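Laminin subunit ALPHA-1 (Mus musculus, PDB 2JD4) builds basement membranes as part of laminin-111 and, through the LG4-5 domain pair seen here, probably helps attach them to the cell surface. Local coordinates at residues 28-32 with 147-151; 198-204 with 373-379; 227-231 with 344-348. The protein carries 4 engineered substitutions. One frame throughout, in Å; residues are numbered along the deposited sequence.

Contact 1: 28-32 with 147-151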
ATOM      1  N   GLN A  28      -5.509  -6.108  -1.368  1.00 15.96           N
ATOM      2  CA  GLN A  28      -5.691  -6.557   0.009  1.00 18.30           C
ATOM      3  C   GLN A  28      -5.642  -8.086   0.097  1.00 16.02           C
ATOM      4  O   GLN A  28      -5.513  -8.648   1.190  1.00 17.98           O
ATOM      5  CB  GLN A  28      -7.026  -6.042   0.574  1.00 19.99           C
ATOM      6  CG  GLN A  28      -7.087  -4.527   0.736  1.00 30.07           C
ATOM      7  CD  GLN A  28      -7.218  -4.080   2.190  1.00 38.25           C
ATOM      8  OE1 GLN A  28      -8.238  -4.322   2.841  1.00 40.03           O
ATOM      9  NE2 GLN A  28      -6.182  -3.421   2.702  1.00 34.21           N
ATOM     10  N   ASN A  29      -5.728  -8.759  -1.046  1.00 13.73           N
ATOM     11  CA  ASN A  29      -5.690 -10.225  -1.051  1.00 15.15           C
ATOM     12  C   ASN A  29      -4.574 -10.872  -1.873  1.00 15.00           C
ATOM     13  O   ASN A  29      -4.717 -11.993  -2.361  1.00 15.04           O
ATOM     14  CB  ASN A  29      -7.044 -10.784  -1.488  1.00 17.67           C
ATOM     15  CG  ASN A  29      -8.148 -10.462  -0.496  1.00 24.03           C
ATOM     16  OD1 ASN A  29      -8.211 -11.031   0.602  1.00 26.70           O
ATOM     17  ND2 ASN A  29      -9.007  -9.530  -0.866  1.00 18.33           N
ATOM     18  N   SER A  30      -3.457 -10.172  -2.025  1.00 17.52           N
ATOM     19  CA  SER A  30      -2.326 -10.744  -2.745  1.00 18.30           C
ATOM     20  C   SER A  30      -1.796 -11.876  -1.866  1.00 16.53           C
ATOM     21  O   SER A  30      -1.609 -11.684  -0.668  1.00 16.67           O
ATOM     22  CB  SER A  30      -1.220  -9.703  -2.935  1.00 16.90           C
ATOM     23  OG  SER A  30      -1.700  -8.557  -3.614  1.00 18.66           O
ATOM     24  N   HIS A  31      -1.546 -13.043  -2.447  1.00 16.33           N
ATOM     25  CA  HIS A  31      -1.035 -14.161  -1.656  1.00 19.73           C
ATOM     26  C   HIS A  31      -0.601 -15.344  -2.515  1.00 17.03           C
ATOM     27  O   HIS A  31      -0.861 -15.387  -3.716  1.00 17.31           O
ATOM     28  CB  HIS A  31      -2.125 -14.664  -0.698  1.00 22.41           C
ATOM     29  CG  HIS A  31      -3.224 -15.406  -1.393  1.00 16.48           C
ATOM     30  ND1 HIS A  31      -4.177 -14.776  -2.166  1.00 18.27           N
ATOM     31  CD2 HIS A  31      -3.451 -16.735  -1.530  1.00 17.66           C
ATOM     32  CE1 HIS A  31      -4.937 -15.683  -2.754  1.00 16.01           C
ATOM     33  NE2 HIS A  31      -4.517 -16.880  -2.385  1.00 20.66           N
ATOM     34  N   LEU A  32       0.059 -16.298  -1.868  1.00 18.51           N
ATOM     35  CA  LEU A  32       0.483 -17.549  -2.486  1.00 18.64           C
ATOM     36  C   LEU A  32      -0.014 -18.635  -1.526  1.00 19.97           C
ATOM     37  O   LEU A  32       0.046 -18.459  -0.308  1.00 19.83           O
ATOM     38  CB  LEU A  32       2.013 -17.660  -2.573  1.00 20.13           C
ATOM     39  CG  LEU A  32       2.832 -16.760  -3.500  1.00 18.76           C
ATOM     40  CD1 LEU A  32       4.306 -17.137  -3.377  1.00 21.74           C
ATOM     41  CD2 LEU A  32       2.359 -16.923  -4.938  1.00 16.50           C
ATOM     42  N   GLY A 147       2.001 -14.139   2.646  1.00 18.10           N
ATOM     43  CA  GLY A 147       1.777 -12.760   2.251  1.00 15.30           C
ATOM     44  C   GLY A 147       0.364 -12.213   2.311  1.00 13.72           C
ATOM     45  O   GLY A 147       0.169 -11.007   2.161  1.00 16.33           O
ATOM     46  N   GLY A 148      -0.617 -13.086   2.510  1.00 14.30           N
ATOM     47  CA  GLY A 148      -2.000 -12.650   2.569  1.00 14.42           C
ATOM     48  C   GLY A 148      -2.936 -13.846   2.514  1.00 14.78           C
ATOM     49  O   GLY A 148      -2.488 -14.986   2.605  1.00 17.14           O
ATOM     50  N   LEU A 149      -4.229 -13.590   2.351  1.00 19.86           N
ATOM     51  CA  LEU A 149      -5.231 -14.656   2.284  1.00 18.66           C
ATOM     52  C   LEU A 149      -6.132 -14.490   1.059  1.00 18.80           C
ATOM     53  O   LEU A 149      -6.254 -13.393   0.503  1.00 20.66           O
ATOM     54  CB  LEU A 149      -6.112 -14.636   3.547  1.00 15.48           C
ATOM     55  CG  LEU A 149      -5.426 -14.756   4.908  1.00 18.69           C
ATOM     56  CD1 LEU A 149      -6.430 -14.393   6.015  1.00 23.63           C
ATOM     57  CD2 LEU A 149      -4.889 -16.164   5.094  1.00 14.66           C
ATOM     58  N   PRO A 150      -6.778 -15.584   0.622  1.00 18.53           N
ATOM     59  CA  PRO A 150      -7.677 -15.547  -0.537  1.00 19.47           C
ATOM     60  C   PRO A 150      -8.871 -14.656  -0.196  1.00 20.27           C
ATOM     61  O   PRO A 150      -9.242 -14.527   0.973  1.00 19.02           O
ATOM     62  CB  PRO A 150      -8.093 -17.010  -0.707  1.00 22.09           C
ATOM     63  CG  PRO A 150      -6.977 -17.783  -0.048  1.00 21.72           C
ATOM     64  CD  PRO A 150      -6.654 -16.952   1.154  1.00 19.19           C
ATOM     65  N   SER A 151      -9.465 -14.047  -1.212  1.00 20.07           N
ATOM     66  CA  SER A 151     -10.611 -13.163  -1.024  1.00 23.30           C
ATOM     67  C   SER A 151     -11.822 -13.871  -0.397  1.00 23.56           C
ATOM     68  O   SER A 151     -12.579 -13.274   0.370  1.00 23.29           O
ATOM     69  CB  SER A 151     -11.016 -12.560  -2.373  1.00 26.46           C
ATOM     70  OG  SER A 151     -12.061 -11.621  -2.215  1.00 41.10           O
TER
HETATM   71  O   HOH W   1      -5.253 -10.985   2.800  1.00 19.75           O
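Ring packing, a bridging water and CH···O contacts join residues 28-32 to 147-151. The packing centres on His31, whose imidazole lies against the proline ring: Pro150 CD sits 4.2 Å from the centroid of the His31 ring and 16° off its normal, a CH-pi contact over the face. The ring is held in place from within its own segment, since His31 ND1 donates to Asn29 O at 2.8 Å, tying the ring back to the loop that leads into strand 31-35. That strand is an inner member of one sheet of the laminin G β-sandwich, paired on one side with strand 143-146. Residues 147-151 form the loop by which the chain leaves this neighbour, so the contact extends a strand pair into its loops. Water 1 bridges the two segments, donating to Gln28 O and accepting from Leu149 N, both at 2.8 Å. Close backbone approach depends on glycine: Gly148 CA makes a CH···O contact with Ser30 O at 3.4 Å, where a β-carbon would clash with that oxygen. Ser30 O and Gly147 O are two acceptors 3.4 Å apart; the Ser164 hydroxyl lies within hydrogen-bonding reach of both and can share its single proton between them.

Contact 2: 198-204 with 373-379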
ATOM      1  N   GLN A 198      11.733   2.258  -2.754  1.00 16.30           N
ATOM      2  CA  GLN A 198      11.560   3.345  -1.801  1.00 16.93           C
ATOM      3  C   GLN A 198      10.082   3.384  -1.427  1.00 15.49           C
ATOM      4  O   GLN A 198       9.246   2.865  -2.161  1.00 17.91           O
ATOM      5  CB  GLN A 198      12.001   4.681  -2.419  1.00 17.44           C
ATOM      6  CG  GLN A 198      11.272   5.104  -3.698  1.00 18.26           C
ATOM      7  CD  GLN A 198      11.791   6.436  -4.254  1.00 17.97           C
ATOM      8  OE1 GLN A 198      11.849   7.434  -3.542  1.00 22.28           O
ATOM      9  NE2 GLN A 198      12.168   6.445  -5.531  1.00 18.60           N
ATOM     10  N   GLU A 199       9.753   3.977  -0.286  1.00 15.07           N
ATOM     11  CA  GLU A 199       8.358   4.031   0.135  1.00 15.83           C
ATOM     12  C   GLU A 199       7.479   4.758  -0.878  1.00 16.75           C
ATOM     13  O   GLU A 199       7.781   5.887  -1.272  1.00 19.89           O
ATOM     14  CB  GLU A 199       8.228   4.716   1.494  1.00 16.70           C
ATOM     15  CG  GLU A 199       6.785   4.788   1.985  1.00 16.35           C
ATOM     16  CD  GLU A 199       6.671   5.312   3.399  1.00 23.10           C
ATOM     17  OE1 GLU A 199       7.699   5.765   3.949  1.00 30.41           O
ATOM     18  OE2 GLU A 199       5.554   5.278   3.955  1.00 25.40           O
ATOM     19  N   GLY A 200       6.391   4.107  -1.287  1.00 17.55           N
ATOM     20  CA  GLY A 200       5.478   4.707  -2.249  1.00 16.88           C
ATOM     21  C   GLY A 200       4.782   3.755  -3.211  1.00 18.92           C
ATOM     22  O   GLY A 200       5.047   2.550  -3.235  1.00 15.79           O
ATOM     23  N   THR A 201       3.882   4.315  -4.020  1.00 16.73           N
ATOM     24  CA  THR A 201       3.135   3.550  -5.005  1.00 16.06           C
ATOM     25  C   THR A 201       3.492   4.008  -6.414  1.00 16.13           C
ATOM     26  O   THR A 201       3.370   5.192  -6.737  1.00 14.89           O
ATOM     27  CB  THR A 201       1.623   3.741  -4.817  1.00 16.59           C
ATOM     28  OG1 THR A 201       1.206   3.115  -3.600  1.00 15.51           O
ATOM     29  CG2 THR A 201       0.865   3.158  -5.991  1.00 12.81           C
ATOM     30  N   PHE A 202       3.907   3.066  -7.251  1.00 15.07           N
ATOM     31  CA  PHE A 202       4.283   3.376  -8.628  1.00 17.79           C
ATOM     32  C   PHE A 202       3.088   3.426  -9.588  1.00 17.26           C
ATOM     33  O   PHE A 202       2.210   2.560  -9.546  1.00 13.01           O
ATOM     34  CB  PHE A 202       5.281   2.335  -9.139  1.00 17.93           C
ATOM     35  CG  PHE A 202       5.814   2.634 -10.514  1.00 21.07           C
ATOM     36  CD1 PHE A 202       6.467   3.837 -10.771  1.00 16.99           C
ATOM     37  CD2 PHE A 202       5.677   1.708 -11.545  1.00 17.36           C
ATOM     38  CE1 PHE A 202       6.979   4.117 -12.038  1.00 23.67           C
ATOM     39  CE2 PHE A 202       6.188   1.980 -12.822  1.00 22.94           C
ATOM     40  CZ  PHE A 202       6.838   3.185 -13.063  1.00 19.27           C
ATOM     41  N   PHE A 203       3.078   4.458 -10.436  1.00 16.18           N
ATOM     42  CA  PHE A 203       2.053   4.673 -11.459  1.00 16.27           C
ATOM     43  C   PHE A 203       2.842   4.691 -12.781  1.00 18.11           C
ATOM     44  O   PHE A 203       3.623   5.611 -13.017  1.00 17.63           O
ATOM     45  CB  PHE A 203       1.363   6.031 -11.274  1.00 15.33           C
ATOM     46  CG  PHE A 203       0.481   6.127 -10.052  1.00 17.90           C
ATOM     47  CD1 PHE A 203       1.029   6.199  -8.773  1.00 18.57           C
ATOM     48  CD2 PHE A 203      -0.904   6.196 -10.192  1.00 17.96           C
ATOM     49  CE1 PHE A 203       0.210   6.342  -7.651  1.00 19.60           C
ATOM     50  CE2 PHE A 203      -1.734   6.340  -9.083  1.00 13.55           C
ATOM     51  CZ  PHE A 203      -1.176   6.414  -7.805  1.00 18.18           C
ATOM     52  N   GLU A 204       2.640   3.693 -13.633  1.00 17.71           N
ATOM     53  CA  GLU A 204       3.389   3.601 -14.890  1.00 23.55           C
ATOM     54  C   GLU A 204       3.014   4.587 -16.002  1.00 25.84           C
ATOM     55  O   GLU A 204       3.750   4.706 -16.989  1.00 25.08           O
ATOM     56  CB  GLU A 204       3.326   2.170 -15.440  1.00 23.13           C
ATOM     57  CG  GLU A 204       1.991   1.772 -16.056  1.00 25.71           C
ATOM     58  CD  GLU A 204       1.955   0.316 -16.495  1.00 25.70           C
ATOM     59  OE1 GLU A 204       1.001  -0.073 -17.196  1.00 30.50           O
ATOM     60  OE2 GLU A 204       2.875  -0.444 -16.136  1.00 26.18           O
ATOM     61  N   VAL A 373      -1.196   0.520 -11.976  1.00 15.45           N
ATOM     62  CA  VAL A 373      -0.798   1.101 -10.692  1.00 15.29           C
ATOM     63  C   VAL A 373      -0.368  -0.046  -9.783  1.00 16.19           C
ATOM     64  O   VAL A 373      -1.003  -1.099  -9.776  1.00 15.87           O
ATOM     65  CB  VAL A 373      -1.970   1.861 -10.030  1.00 17.14           C
ATOM     66  CG1 VAL A 373      -1.537   2.423  -8.678  1.00 13.40           C
ATOM     67  CG2 VAL A 373      -2.439   2.978 -10.952  1.00 15.68           C
ATOM     68  N   PHE A 374       0.695   0.166  -9.010  1.00 14.49           N
ATOM     69  CA  PHE A 374       1.238  -0.876  -8.143  1.00 13.87           C
ATOM     70  C   PHE A 374       1.410  -0.368  -6.708  1.00 13.80           C
ATOM     71  O   PHE A 374       2.497   0.009  -6.287  1.00 13.41           O
ATOM     72  CB  PHE A 374       2.572  -1.349  -8.739  1.00 16.79           C
ATOM     73  CG  PHE A 374       2.481  -1.688 -10.213  1.00 15.97           C
ATOM     74  CD1 PHE A 374       2.518  -0.680 -11.175  1.00 17.63           C
ATOM     75  CD2 PHE A 374       2.301  -2.995 -10.629  1.00 17.23           C
ATOM     76  CE1 PHE A 374       2.375  -0.977 -12.530  1.00 21.38           C
ATOM     77  CE2 PHE A 374       2.154  -3.306 -11.984  1.00 19.81           C
ATOM     78  CZ  PHE A 374       2.191  -2.292 -12.935  1.00 22.34           C
ATOM     79  N   PRO A 375       0.318  -0.373  -5.930  1.00 17.57           N
ATOM     80  CA  PRO A 375       0.341   0.101  -4.545  1.00 17.11           C
ATOM     81  C   PRO A 375       1.452  -0.408  -3.649  1.00 17.93           C
ATOM     82  O   PRO A 375       1.679  -1.614  -3.544  1.00 17.29           O
ATOM     83  CB  PRO A 375      -1.056  -0.256  -4.018  1.00 21.05           C
ATOM     84  CG  PRO A 375      -1.522  -1.329  -4.912  1.00 25.94           C
ATOM     85  CD  PRO A 375      -0.990  -0.961  -6.266  1.00 19.18           C
ATOM     86  N   HIS A 376       2.148   0.546  -3.034  1.00 14.01           N
ATOM     87  CA  HIS A 376       3.228   0.286  -2.091  1.00 17.93           C
ATOM     88  C   HIS A 376       4.547  -0.175  -2.704  1.00 19.09           C
ATOM     89  O   HIS A 376       5.532  -0.355  -1.985  1.00 19.79           O
ATOM     90  CB  HIS A 376       2.756  -0.718  -1.025  1.00 15.29           C
ATOM     91  CG  HIS A 376       1.518  -0.281  -0.296  1.00 20.91           C
ATOM     92  ND1 HIS A 376       1.472   0.857   0.480  1.00 19.74           N
ATOM     93  CD2 HIS A 376       0.277  -0.821  -0.242  1.00 20.46           C
ATOM     94  CE1 HIS A 376       0.256   1.000   0.979  1.00 20.00           C
ATOM     95  NE2 HIS A 376      -0.488  -0.005   0.557  1.00 20.09           N
ATOM     96  N   SER A 377       4.574  -0.359  -4.021  1.00 18.83           N
ATOM     97  CA  SER A 377       5.800  -0.767  -4.700  1.00 16.61           C
ATOM     98  C   SER A 377       6.268   0.364  -5.618  1.00 16.81           C
ATOM     99  O   SER A 377       5.626   0.648  -6.627  1.00 17.57           O
ATOM    100  CB  SER A 377       5.554  -2.048  -5.504  1.00 18.67           C
ATOM    101  OG  SER A 377       6.749  -2.514  -6.113  1.00 21.50           O
ATOM    102  N   CYS A 378       7.371   1.016  -5.246  1.00 17.50           N
ATOM    103  CA  CYS A 378       7.949   2.128  -6.018  1.00 15.49           C
ATOM    104  C   CYS A 378       9.444   1.848  -6.221  1.00 18.48           C
ATOM    105  O   CYS A 378      10.180   1.601  -5.256  1.00 18.52           O
ATOM    106  CB  CYS A 378       7.740   3.455  -5.272  1.00 16.01           C
ATOM    107  SG  CYS A 378       8.547   4.905  -6.037  1.00 21.32           S
ATOM    108  N   PRO A 379       9.913   1.884  -7.483  1.00 20.04           N
ATOM    109  CA  PRO A 379      11.311   1.624  -7.849  1.00 21.88           C
ATOM    110  C   PRO A 379      12.325   2.729  -7.577  1.00 25.98           C
ATOM    111  O   PRO A 379      11.971   3.889  -7.381  1.00 24.41           O
ATOM    112  CB  PRO A 379      11.214   1.327  -9.337  1.00 21.99           C
ATOM    113  CG  PRO A 379      10.192   2.335  -9.776  1.00 23.99           C
ATOM    114  CD  PRO A 379       9.121   2.229  -8.682  1.00 17.35           C
TER
HETATM  115  O   HOH W   2       8.232   0.353  -2.399  1.00 19.44           O
HETATM  116  O   HOH W   3       6.044   1.291   0.232  1.00 23.75           O
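Two antiparallel segments can fit closely even where regular pairing lapses, provided the projections of one fill the hollows of the other. Residues 373-379 protrude at the type II turn from Phe374 to Ser377, with His376 at positive phi, and Thr201 fits against this bend: its OG1 accepts from His376 N at 2.8 Å, while its CG2 lies 3.7 Å from Val373 CG1. Beside it, Gly200 packs closely against Cys378 CB; at its backbone angles (phi 147°, psi 176°) a β-carbon would jam against the carbonyl O of Glu199. Phe202 fills the next hollow, with Pro379 CG over one face of its ring and its CD2 4.0 Å from Phe374 CD1. On the other face of the sheet Val373 CG1 rests over the Phe203 ring, 4.0 Å from the centroid. Phe374 N donates to Phe202 O at 2.9 Å; Phe202 N to Ser377 O, at 3.0 Å, is weak. Near Gln198 the gap is closed by water 2, which links Gln198 O, His376 O and Cys378 N, and by Gln198 NE2 donating to Pro379 O at 3.2 Å, while Gln198 OE1 turns to Trp285. The disulfide from Cys378 to Cys347 fastens the tail to strand 347-353. Antiparallel pairing of strands near the two ends of the domain, 201-204 and 369-374, is characteristic of the laminin G β-sandwich, here in LG5.

Contact 3: 227-231 with 344-348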
ATOM      1  N   GLU A 227       2.484  13.316  -1.082  1.00 26.69           N
ATOM      2  CA  GLU A 227       3.839  13.567  -1.553  1.00 24.90           C
ATOM      3  C   GLU A 227       3.932  12.876  -2.900  1.00 23.83           C
ATOM      4  O   GLU A 227       3.375  11.791  -3.085  1.00 20.49           O
ATOM      5  CB  GLU A 227       4.876  12.964  -0.608  1.00 28.36           C
ATOM      6  CG  GLU A 227       4.903  13.571   0.777  1.00 36.91           C
ATOM      7  CD  GLU A 227       5.916  12.887   1.673  1.00 42.13           C
ATOM      8  OE1 GLU A 227       7.096  12.803   1.272  1.00 46.48           O
ATOM      9  OE2 GLU A 227       5.535  12.433   2.772  1.00 44.64           O
ATOM     10  N   PHE A 228       4.626  13.496  -3.849  1.00 21.55           N
ATOM     11  CA  PHE A 228       4.757  12.896  -5.165  1.00 19.76           C
ATOM     12  C   PHE A 228       6.144  13.129  -5.751  1.00 20.87           C
ATOM     13  O   PHE A 228       6.832  14.072  -5.377  1.00 24.59           O
ATOM     14  CB  PHE A 228       3.693  13.478  -6.111  1.00 20.63           C
ATOM     15  CG  PHE A 228       3.967  14.901  -6.545  1.00 24.48           C
ATOM     16  CD1 PHE A 228       4.820  15.169  -7.615  1.00 22.56           C
ATOM     17  CD2 PHE A 228       3.372  15.973  -5.880  1.00 25.12           C
ATOM     18  CE1 PHE A 228       5.076  16.483  -8.019  1.00 23.97           C
ATOM     19  CE2 PHE A 228       3.621  17.294  -6.275  1.00 25.50           C
ATOM     20  CZ  PHE A 228       4.476  17.548  -7.347  1.00 22.70           C
ATOM     21  N   ARG A 229       6.540  12.255  -6.671  1.00 21.68           N
ATOM     22  CA  ARG A 229       7.816  12.367  -7.365  1.00 20.99           C
ATOM     23  C   ARG A 229       7.511  11.960  -8.795  1.00 20.84           C
ATOM     24  O   ARG A 229       6.754  11.014  -9.032  1.00 21.21           O
ATOM     25  CB  ARG A 229       8.883  11.433  -6.770  1.00 24.29           C
ATOM     26  CG  ARG A 229       8.655   9.941  -7.011  1.00 26.42           C
ATOM     27  CD  ARG A 229       9.895   9.118  -6.645  1.00 30.82           C
ATOM     28  NE  ARG A 229      11.018   9.351  -7.556  1.00 29.24           N
ATOM     29  CZ  ARG A 229      11.082   8.900  -8.804  1.00 29.51           C
ATOM     30  NH1 ARG A 229      10.088   8.181  -9.302  1.00 31.45           N
ATOM     31  NH2 ARG A 229      12.140   9.168  -9.558  1.00 29.92           N
ATOM     32  N   THR A 230       8.082  12.674  -9.755  1.00 21.76           N
ATOM     33  CA  THR A 230       7.821  12.361 -11.152  1.00 20.17           C
ATOM     34  C   THR A 230       8.877  12.955 -12.071  1.00 20.18           C
ATOM     35  O   THR A 230       9.573  13.898 -11.701  1.00 20.14           O
ATOM     36  CB  THR A 230       6.428  12.910 -11.578  1.00 23.30           C
ATOM     37  OG1 THR A 230       6.165  12.577 -12.948  1.00 24.05           O
ATOM     38  CG2 THR A 230       6.380  14.418 -11.406  1.00 21.79           C
ATOM     39  N   THR A 231       8.998  12.377 -13.262  1.00 18.73           N
ATOM     40  CA  THR A 231       9.930  12.861 -14.271  1.00 23.34           C
ATOM     41  C   THR A 231       9.140  13.215 -15.535  1.00 23.21           C
ATOM     42  O   THR A 231       9.677  13.182 -16.646  1.00 23.10           O
ATOM     43  CB  THR A 231      10.997  11.806 -14.632  1.00 25.20           C
ATOM     44  OG1 THR A 231      10.364  10.623 -15.142  1.00 27.05           O
ATOM     45  CG2 THR A 231      11.824  11.459 -13.408  1.00 27.26           C
ATOM     46  N   PHE A 344      -0.889   9.922 -14.619  1.00 17.68           N
ATOM     47  CA  PHE A 344       0.351  10.243 -13.910  1.00 14.90           C
ATOM     48  C   PHE A 344       1.392   9.124 -14.057  1.00 18.67           C
ATOM     49  O   PHE A 344       1.045   7.947 -14.186  1.00 18.42           O
ATOM     50  CB  PHE A 344       0.036  10.443 -12.416  1.00 15.43           C
ATOM     51  CG  PHE A 344       1.237  10.772 -11.554  1.00 15.76           C
ATOM     52  CD1 PHE A 344       1.829  12.029 -11.605  1.00 17.81           C
ATOM     53  CD2 PHE A 344       1.722   9.843 -10.636  1.00 14.61           C
ATOM     54  CE1 PHE A 344       2.878  12.361 -10.750  1.00 22.26           C
ATOM     55  CE2 PHE A 344       2.775  10.164  -9.773  1.00 15.96           C
ATOM     56  CZ  PHE A 344       3.352  11.429  -9.832  1.00 20.19           C
ATOM     57  N   ARG A 345       2.669   9.506 -14.058  1.00 21.60           N
ATOM     58  CA  ARG A 345       3.771   8.542 -14.109  1.00 23.56           C
ATOM     59  C   ARG A 345       4.766   8.975 -13.037  1.00 22.14           C
ATOM     60  O   ARG A 345       5.305  10.076 -13.094  1.00 24.88           O
ATOM     61  CB  ARG A 345       4.474   8.525 -15.470  1.00 25.47           C
ATOM     62  CG  ARG A 345       5.649   7.536 -15.489  1.00 25.90           C
ATOM     63  CD  ARG A 345       6.327   7.440 -16.846  1.00 34.84           C
ATOM     64  NE  ARG A 345       7.548   6.636 -16.764  1.00 40.39           N
ATOM     65  CZ  ARG A 345       7.578   5.318 -16.588  1.00 43.16           C
ATOM     66  NH1 ARG A 345       6.451   4.631 -16.480  1.00 45.09           N
ATOM     67  NH2 ARG A 345       8.741   4.684 -16.505  1.00 45.59           N
ATOM     68  N   GLY A 346       4.996   8.102 -12.061  1.00 20.16           N
ATOM     69  CA  GLY A 346       5.897   8.402 -10.960  1.00 19.61           C
ATOM     70  C   GLY A 346       5.372   7.709  -9.708  1.00 17.43           C
ATOM     71  O   GLY A 346       4.702   6.685  -9.813  1.00 19.19           O
ATOM     72  N   CYS A 347       5.671   8.239  -8.525  1.00 17.36           N
ATOM     73  CA  CYS A 347       5.160   7.616  -7.301  1.00 16.88           C
ATOM     74  C   CYS A 347       4.465   8.638  -6.399  1.00 17.53           C
ATOM     75  O   CYS A 347       4.770   9.838  -6.434  1.00 15.57           O
ATOM     76  CB  CYS A 347       6.291   6.921  -6.508  1.00 18.22           C
ATOM     77  SG  CYS A 347       7.208   5.619  -7.404  1.00 20.03           S
ATOM     78  N   VAL A 348       3.517   8.144  -5.605  1.00 15.55           N
ATOM     79  CA  VAL A 348       2.773   8.958  -4.648  1.00 17.89           C
ATOM     80  C   VAL A 348       2.844   8.243  -3.291  1.00 20.01           C
ATOM     81  O   VAL A 348       2.765   7.017  -3.226  1.00 19.80           O
ATOM     82  CB  VAL A 348       1.297   9.100  -5.075  1.00 19.99           C
ATOM     83  CG1 VAL A 348       0.481   9.757  -3.962  1.00 23.67           C
ATOM     84  CG2 VAL A 348       1.215   9.907  -6.361  1.00 17.98           C
TER
HETATM   85  O   HOH W   4       7.971   9.684 -13.903  1.00 34.43           O
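This is an antiparallel β-ladder between neighbouring strands of the LG5 sandwich, 222-230 and 347-353, at the point where the second chain turns a corner at Gly346. Arg229 and Cys347 form the hydrogen-bonded pair: Arg229 N donates to Cys347 O and Cys347 N to Arg229 O, each at 3.0 Å. Phe228 and Val348 form the adjoining non-hydrogen-bonded pair, their CA atoms 4.4 Å apart. CH···O contacts supplement the ladder, from Val348 CA to Glu227 O and from Phe228 CA to Cys347 O, both 3.3 Å. At the corner, a β-carbon on Gly346 would clash with Arg229 O, so the close approach relies on its absence. Before the corner, the Phe344 side chain packs against residues 228-230, with its CE1 3.7 Å from Thr230 CB and its CZ 3.5 Å from Arg229 O. Thr230 OG1 closes the end of the ladder by donating to Arg345 O at 2.6 Å, and water 4 reaches the same oxygen while accepting from Thr231 N. On the face bearing Arg229 and Cys347, Arg229 CG packs 3.9 Å from Cys347 CB, and the guanidinium goes on to a salt bridge with Asp12. The chemistry is therefore divided: backbone bonds set the register, whereas the Asp12 salt bridge and the Cys347-Cys378 disulfide tie this face to the chain's two terminal regions.

How the contacts relate
The three contacts sample the two laminin G domains of one chain. Contact 1 comes first along the sequence and belongs to LG4; contacts 2 and 3 belong to LG5, with both segments of contact 3 falling between those of contact 2. Contacts 2 and 3 lie about 9 Å apart between centres and share a sheet in which strands 201-204 and 347-353 are neighbours, joined further by the Cys347-Cys378 disulfide and by Arg345 reaching Glu204 O. Contact 1 is separate, its centre about 18 Å from that of contact 2 and about 27 Å from that of contact 3. Even so, Gln28 touches Asp363, Ser365 and Arg366, so the two domains meet close to contact 1.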